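Local coordinates for protein CaaX farnesyltransferase alpha subunit Ram2 (Aspergillus fumigatus, PDB 4L9P) that pairs with the beta subunit Ram1 in protein farnesyltransferase, an enzyme that probably transfers a farnesyl group to the cysteine of CaaX-box proteins, at residues R61-A65 with A66-S70; E238-V241 with D242-Q246. The protein carries 1 engineered substitution. One frame throughout, in Å; residues are numbered along the deposited sequence.

Contact 1. Residues R61-A65 with A66-S70. With EDO (1,2-ethanediol), chain G.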
ATOM      1  N   ARG A  61      13.534  -0.494  28.689  1.00 13.87           N
ATOM      2  CA  ARG A  61      14.806  -0.975  28.152  1.00 14.53           C
ATOM      3  C   ARG A  61      15.459  -1.958  29.138  1.00 15.53           C
ATOM      4  O   ARG A  61      15.966  -2.999  28.737  1.00 16.70           O
ATOM      5  CB  ARG A  61      15.787   0.179  27.871  1.00 15.29           C
ATOM      6  CG  ARG A  61      15.524   0.833  26.533  1.00 17.24           C
ATOM      7  CD  ARG A  61      16.657   1.824  26.151  1.00 18.83           C
ATOM      8  NE  ARG A  61      16.416   3.039  26.889  1.00 20.83           N
ATOM      9  CZ  ARG A  61      15.678   4.071  26.496  1.00 20.57           C
ATOM     10  NH1 ARG A  61      15.151   4.172  25.264  1.00 19.69           N
ATOM     11  NH2 ARG A  61      15.527   5.045  27.359  1.00 21.52           N
ATOM     12  N   ALA A  62      15.423  -1.633  30.428  1.00 15.10           N
ATOM     13  CA  ALA A  62      16.048  -2.501  31.412  1.00 16.24           C
ATOM     14  C   ALA A  62      15.346  -3.843  31.543  1.00 16.40           C
ATOM     15  O   ALA A  62      16.001  -4.884  31.623  1.00 18.13           O
ATOM     16  CB  ALA A  62      16.075  -1.778  32.802  1.00 17.01           C
ATOM     17  N   VAL A  63      14.018  -3.849  31.644  1.00 14.89           N
ATOM     18  CA  VAL A  63      13.333  -5.126  31.775  1.00 16.38           C
ATOM     19  C   VAL A  63      13.511  -6.001  30.538  1.00 16.23           C
ATOM     20  O   VAL A  63      13.670  -7.218  30.657  1.00 17.04           O
ATOM     21  CB  VAL A  63      11.842  -5.031  32.240  1.00 17.80           C
ATOM     22  CG1 VAL A  63      11.800  -4.544  33.683  1.00 18.78           C
ATOM     23  CG2 VAL A  63      10.999  -4.131  31.350  1.00 18.89           C
ATOM     24  N   MET A  64      13.446  -5.388  29.343  1.00 15.54           N
ATOM     25  CA  MET A  64      13.586  -6.206  28.163  1.00 16.14           C
ATOM     26  C   MET A  64      15.020  -6.765  28.039  1.00 18.35           C
ATOM     27  O   MET A  64      15.213  -7.908  27.628  1.00 19.73           O
ATOM     28  CB  MET A  64      13.215  -5.380  26.931  1.00 14.83           C
ATOM     29  CG  MET A  64      11.715  -5.062  26.877  1.00 14.11           C
ATOM     30  SD  MET A  64      11.194  -4.272  25.344  1.00 15.08           S
ATOM     31  CE  MET A  64      12.314  -2.903  25.256  1.00 18.57           C
ATOM     32  N   ALA A  65      16.016  -5.963  28.395  1.00 19.87           N
ATOM     33  CA  ALA A  65      17.393  -6.433  28.373  1.00 21.76           C
ATOM     34  C   ALA A  65      17.603  -7.643  29.323  1.00 22.09           C
ATOM     35  O   ALA A  65      18.411  -8.539  29.040  1.00 24.11           O
ATOM     36  CB  ALA A  65      18.348  -5.281  28.762  1.00 23.11           C
ATOM     37  N   ALA A  66      16.880  -7.655  30.441  1.00 20.52           N
ATOM     38  CA  ALA A  66      16.949  -8.762  31.402  1.00 21.07           C
ATOM     39  C   ALA A  66      16.001  -9.921  31.030  1.00 21.99           C
ATOM     40  O   ALA A  66      15.978 -10.946  31.704  1.00 23.04           O
ATOM     41  CB  ALA A  66      16.605  -8.211  32.793  1.00 22.12           C
ATOM     42  N   ASN A  67      15.191  -9.736  29.976  1.00 21.18           N
ATOM     43  CA  ASN A  67      14.179 -10.705  29.601  1.00 21.71           C
ATOM     44  C   ASN A  67      13.236 -10.991  30.774  1.00 20.47           C
ATOM     45  O   ASN A  67      12.812 -12.131  30.988  1.00 20.04           O
ATOM     46  CB  ASN A  67      14.805 -11.995  29.036  1.00 25.00           C
ATOM     47  CG  ASN A  67      13.820 -12.796  28.182  1.00 28.51           C
ATOM     48  OD1 ASN A  67      12.983 -12.238  27.475  1.00 29.05           O
ATOM     49  ND2 ASN A  67      13.878 -14.102  28.298  1.00 30.86           N
ATOM     50  N   GLU A  68      12.897  -9.935  31.509  1.00 18.67           N
ATOM     51  CA  GLU A  68      12.090 -10.068  32.716  1.00 17.61           C
ATOM     52  C   GLU A  68      10.630 -10.312  32.388  1.00 17.16           C
ATOM     53  O   GLU A  68      10.019  -9.515  31.600  1.00 17.78           O
ATOM     54  CB  GLU A  68      12.203  -8.810  33.560  1.00 16.52           C
ATOM     55  CG  GLU A  68      11.321  -8.884  34.802  1.00 17.21           C
ATOM     56  CD  GLU A  68      11.512  -7.704  35.753  1.00 18.45           C
ATOM     57  OE1 GLU A  68      12.662  -7.286  35.995  1.00 19.77           O
ATOM     58  OE2 GLU A  68      10.481  -7.189  36.255  1.00 18.75           O
ATOM     59  N   MET A  69      10.087 -11.414  32.879  1.00 18.09           N
ATOM     60  CA  MET A  69       8.679 -11.777  32.746  1.00 18.70           C
ATOM     61  C   MET A  69       8.066 -11.640  34.103  1.00 17.95           C
ATOM     62  O   MET A  69       8.298 -12.493  34.974  1.00 19.30           O
ATOM     63  CB  MET A  69       8.526 -13.226  32.249  1.00 20.35           C
ATOM     64  CG  MET A  69       9.259 -13.541  30.907  1.00 20.36           C
ATOM     65  SD  MET A  69       8.417 -12.847  29.480  1.00 21.09           S
ATOM     66  CE  MET A  69       9.542 -11.571  29.017  1.00 20.01           C
ATOM     67  N   SER A  70       7.346 -10.556  34.347  1.00 14.74           N
ATOM     68  CA  SER A  70       6.887 -10.268  35.698  1.00 14.20           C
ATOM     69  C   SER A  70       5.614  -9.452  35.660  1.00 13.21           C
ATOM     70  O   SER A  70       5.290  -8.794  34.653  1.00 14.70           O
ATOM     71  CB  SER A  70       7.975  -9.469  36.403  1.00 14.07           C
ATOM     72  OG  SER A  70       8.035  -8.143  35.886  1.00 15.06           O
TER
HETATM   73  C1  EDO G 404      12.461   7.212  24.585  1.00 22.68           C
HETATM   74  O1  EDO G 404      13.184   6.163  25.221  1.00 22.10           O
HETATM   75  C2  EDO G 404      12.270   6.914  23.122  1.00 22.87           C
HETATM   76  O2  EDO G 404      11.645   5.634  22.908  1.00 20.69           O
HETATM   77  O   HOH W   1      12.887  -9.628  26.206  1.00 48.95           O
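The carbonyl oxygen of Val63 is held by two backbone amides at the end of helix 51-65. Glu68 N donates to Val63 O over 3.0 Å in an almost straight bond (176°), whereas the bond from Ala66 N to the same oxygen is weak and strongly bent. Ala66 N has a better acceptor one residue earlier, Ala62 O at 3.1 Å, which makes the last ordinary helical bond here. Asn67 then turns out of the helix with a positive phi of 56°, and its N reaches Met64 O at 3.0 Å from above the carbonyl plane. A water also donates to Met64 O and, over 2.9 Å, to Asn67 OD1, tying the amide side chain back to the final turn.

The turn also brings the side chain of Glu68 over Val63. Because its CG stands anti to the backbone N (chi1 177°) and the chain runs on extended, the carboxylate lies against one methyl, with Val63 CG1 3.7 Å from Glu68 OE1; the two CB atoms meet at 4.0 Å. Ser70 OG donates to the anti lone pair of Glu68 OE2 over 2.7 Å, and the same carboxylate oxygen forms a salt bridge with Arg72, so its position is fixed from the next helix. Ser70 also caps that helix through Ala73 N.

At the other end, the guanidinium of Arg61 meets an ethanediol at its edge, NH1 lying 2.8 Å from EDO O1, and NH1 also bonds His194 O of the Ram1 subunit. The paired bonds from Asn67 and Glu68, together with the packing of Val63 against the CB and carboxylate of Glu68, are the signature of a Schellman motif closing a helix, followed directly by the N-cap of helix 71-83.

Contact 2. Residues E238-V241 with D242-Q246; sequences EDLV and DSELQ
Val241 and Leu245 lie side by side one turn apart and point the same way, Val241 CG1 meeting Leu245 CD1 at 3.9 Å. Val241 CG1 is placed by a first torsion that sets it anti to the backbone N (chi1 170°), and Leu245 N donates to Val241 O at 2.9 Å. Next to this buried pair, Leu240 CD1 rests 4.0 Å from Glu244 CG. The Glu244 chain bends at chi2 (-64°), and its carboxylate is buried yet well satisfied, by salt bridges to Arg203 and Arg207 and a hydrogen bond with Tyr264 OH.

The exposed side is looser and acidic. Asp239 OD1 and Asp242 OD2 stand 4.4 Å apart, and a single water donates to both, at 2.7 Å from Asp242 OD2, which probably eases their repulsion. The other oxygen of Asp242, OD1, is tied more firmly: with Glu238 OE1 it forms salt bridges to Arg274, whose side chain also touches Val241 and Leu245. Thus the first turns of helix 238-254 turn Val241 and Leu245 onto helix 259-272, while Leu240, Val241 and Glu244 border helix 197-208 at Arg207 and Phe208.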
ATOM      1  N   GLU A 238     -23.703 -24.821  -8.088  1.00 20.92           N
ATOM      2  CA  GLU A 238     -24.360 -23.955  -9.078  1.00 21.34           C
ATOM      3  C   GLU A 238     -25.489 -23.141  -8.440  1.00 21.17           C
ATOM      4  O   GLU A 238     -25.721 -22.016  -8.836  1.00 20.99           O
ATOM      5  CB  GLU A 238     -24.874 -24.775 -10.292  1.00 23.96           C
ATOM      6  CG  GLU A 238     -23.779 -25.644 -10.921  1.00 26.56           C
ATOM      7  CD  GLU A 238     -22.721 -24.854 -11.679  1.00 29.89           C
ATOM      8  OE1 GLU A 238     -22.844 -23.615 -11.831  1.00 30.92           O
ATOM      9  OE2 GLU A 238     -21.759 -25.493 -12.158  1.00 31.36           O
ATOM     10  N   ASP A 239     -26.192 -23.702  -7.458  1.00 21.68           N
ATOM     11  CA  ASP A 239     -27.322 -22.991  -6.856  1.00 22.30           C
ATOM     12  C   ASP A 239     -26.854 -21.841  -5.995  1.00 19.62           C
ATOM     13  O   ASP A 239     -27.502 -20.792  -5.945  1.00 18.92           O
ATOM     14  CB  ASP A 239     -28.191 -23.907  -5.989  1.00 24.62           C
ATOM     15  CG  ASP A 239     -28.868 -24.979  -6.778  1.00 28.64           C
ATOM     16  OD1 ASP A 239     -29.320 -24.754  -7.927  1.00 30.54           O
ATOM     17  OD2 ASP A 239     -28.948 -26.075  -6.220  1.00 30.99           O
ATOM     18  N   LEU A 240     -25.727 -22.039  -5.311  1.00 18.16           N
ATOM     19  CA  LEU A 240     -25.070 -20.948  -4.578  1.00 17.91           C
ATOM     20  C   LEU A 240     -24.639 -19.838  -5.545  1.00 16.41           C
ATOM     21  O   LEU A 240     -24.851 -18.646  -5.292  1.00 15.00           O
ATOM     22  CB  LEU A 240     -23.830 -21.474  -3.876  1.00 19.65           C
ATOM     23  CG  LEU A 240     -23.045 -20.382  -3.121  1.00 22.66           C
ATOM     24  CD1 LEU A 240     -23.975 -19.716  -2.085  1.00 23.49           C
ATOM     25  CD2 LEU A 240     -21.846 -21.028  -2.388  1.00 24.74           C
ATOM     26  N   VAL A 241     -24.010 -20.225  -6.658  1.00 15.06           N
ATOM     27  CA  VAL A 241     -23.638 -19.219  -7.626  1.00 15.09           C
ATOM     28  C   VAL A 241     -24.882 -18.438  -8.087  1.00 14.83           C
ATOM     29  O   VAL A 241     -24.861 -17.172  -8.097  1.00 14.39           O
ATOM     30  CB  VAL A 241     -22.869 -19.844  -8.803  1.00 15.42           C
ATOM     31  CG1 VAL A 241     -22.699 -18.834  -9.940  1.00 15.18           C
ATOM     32  CG2 VAL A 241     -21.485 -20.356  -8.311  1.00 15.48           C
ATOM     33  N   ASP A 242     -25.959 -19.149  -8.464  1.00 15.80           N
ATOM     34  CA  ASP A 242     -27.158 -18.421  -8.883  1.00 16.85           C
ATOM     35  C   ASP A 242     -27.690 -17.466  -7.805  1.00 16.13           C
ATOM     36  O   ASP A 242     -28.075 -16.336  -8.102  1.00 16.31           O
ATOM     37  CB  ASP A 242     -28.321 -19.395  -9.190  1.00 18.90           C
ATOM     38  CG  ASP A 242     -28.077 -20.265 -10.401  1.00 22.07           C
ATOM     39  OD1 ASP A 242     -27.157 -19.964 -11.198  1.00 23.51           O
ATOM     40  OD2 ASP A 242     -28.861 -21.264 -10.549  1.00 22.94           O
ATOM     41  N   SER A 243     -27.717 -17.925  -6.546  1.00 15.47           N
ATOM     42  CA  SER A 243     -28.187 -17.119  -5.435  1.00 15.69           C
ATOM     43  C   SER A 243     -27.319 -15.856  -5.257  1.00 14.23           C
ATOM     44  O   SER A 243     -27.819 -14.744  -5.046  1.00 14.51           O
ATOM     45  CB  SER A 243     -28.128 -17.978  -4.151  1.00 18.80           C
ATOM     46  OG  SER A 243     -28.455 -17.222  -2.997  1.00 23.82           O
ATOM     47  N   GLU A 244     -26.013 -16.010  -5.361  1.00 12.14           N
ATOM     48  CA  GLU A 244     -25.125 -14.855  -5.171  1.00 11.69           C
ATOM     49  C   GLU A 244     -25.220 -13.859  -6.314  1.00 11.67           C
ATOM     50  O   GLU A 244     -25.107 -12.655  -6.110  1.00 11.26           O
ATOM     51  CB  GLU A 244     -23.689 -15.367  -5.028  1.00 11.50           C
ATOM     52  CG  GLU A 244     -23.485 -16.022  -3.663  1.00 11.34           C
ATOM     53  CD  GLU A 244     -23.649 -15.040  -2.519  1.00 11.15           C
ATOM     54  OE1 GLU A 244     -23.021 -13.956  -2.580  1.00 10.98           O
ATOM     55  OE2 GLU A 244     -24.381 -15.358  -1.537  1.00 10.94           O
ATOM     56  N   LEU A 245     -25.424 -14.377  -7.520  1.00 11.95           N
ATOM     57  CA  LEU A 245     -25.661 -13.471  -8.650  1.00 12.99           C
ATOM     58  C   LEU A 245     -26.993 -12.725  -8.518  1.00 13.36           C
ATOM     59  O   LEU A 245     -27.081 -11.522  -8.845  1.00 13.26           O
ATOM     60  CB  LEU A 245     -25.550 -14.240  -9.976  1.00 14.03           C
ATOM     61  CG  LEU A 245     -24.171 -14.788 -10.308  1.00 15.55           C
ATOM     62  CD1 LEU A 245     -24.288 -15.681 -11.520  1.00 17.42           C
ATOM     63  CD2 LEU A 245     -23.155 -13.635 -10.564  1.00 15.48           C
ATOM     64  N   GLN A 246     -28.040 -13.426  -8.056  1.00 14.00           N
ATOM     65  CA  GLN A 246     -29.294 -12.730  -7.870  1.00 16.79           C
ATOM     66  C   GLN A 246     -29.175 -11.663  -6.793  1.00 16.35           C
ATOM     67  O   GLN A 246     -29.714 -10.534  -6.939  1.00 17.56           O
ATOM     68  CB  GLN A 246     -30.394 -13.758  -7.486  1.00 20.24           C
ATOM     69  CG  GLN A 246     -31.760 -13.165  -7.275  1.00 25.45           C
ATOM     70  CD  GLN A 246     -32.797 -14.272  -7.050  1.00 32.07           C
ATOM     71  OE1 GLN A 246     -32.986 -14.744  -5.921  1.00 34.44           O
ATOM     72  NE2 GLN A 246     -33.454 -14.706  -8.130  1.00 34.87           N
TER
HETATM   73  O   HOH W   2     -30.597 -22.078  -8.640  1.00 38.03           O

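Overall arrangement
Contact 1 precedes contact 2 along the chain, and the two lie on opposite sides of its centre, about 56 Å apart between centres and about 45 Å between nearest atoms. They share no helix and do not touch. Residues 61-70 finish helix 51-65 and lead into helix 71-83, near the start of the all-helical array; residues 238-246 open helix 238-254, well along it, beyond the helices that run from 71 to 208. One is thus a helix end and the other a helix beginning in the same row of antiparallel helical hairpins, the layout of prenyltransferase alpha subunits. Contact 1 also touches Ram1, whereas contact 2 packs within its own subunit.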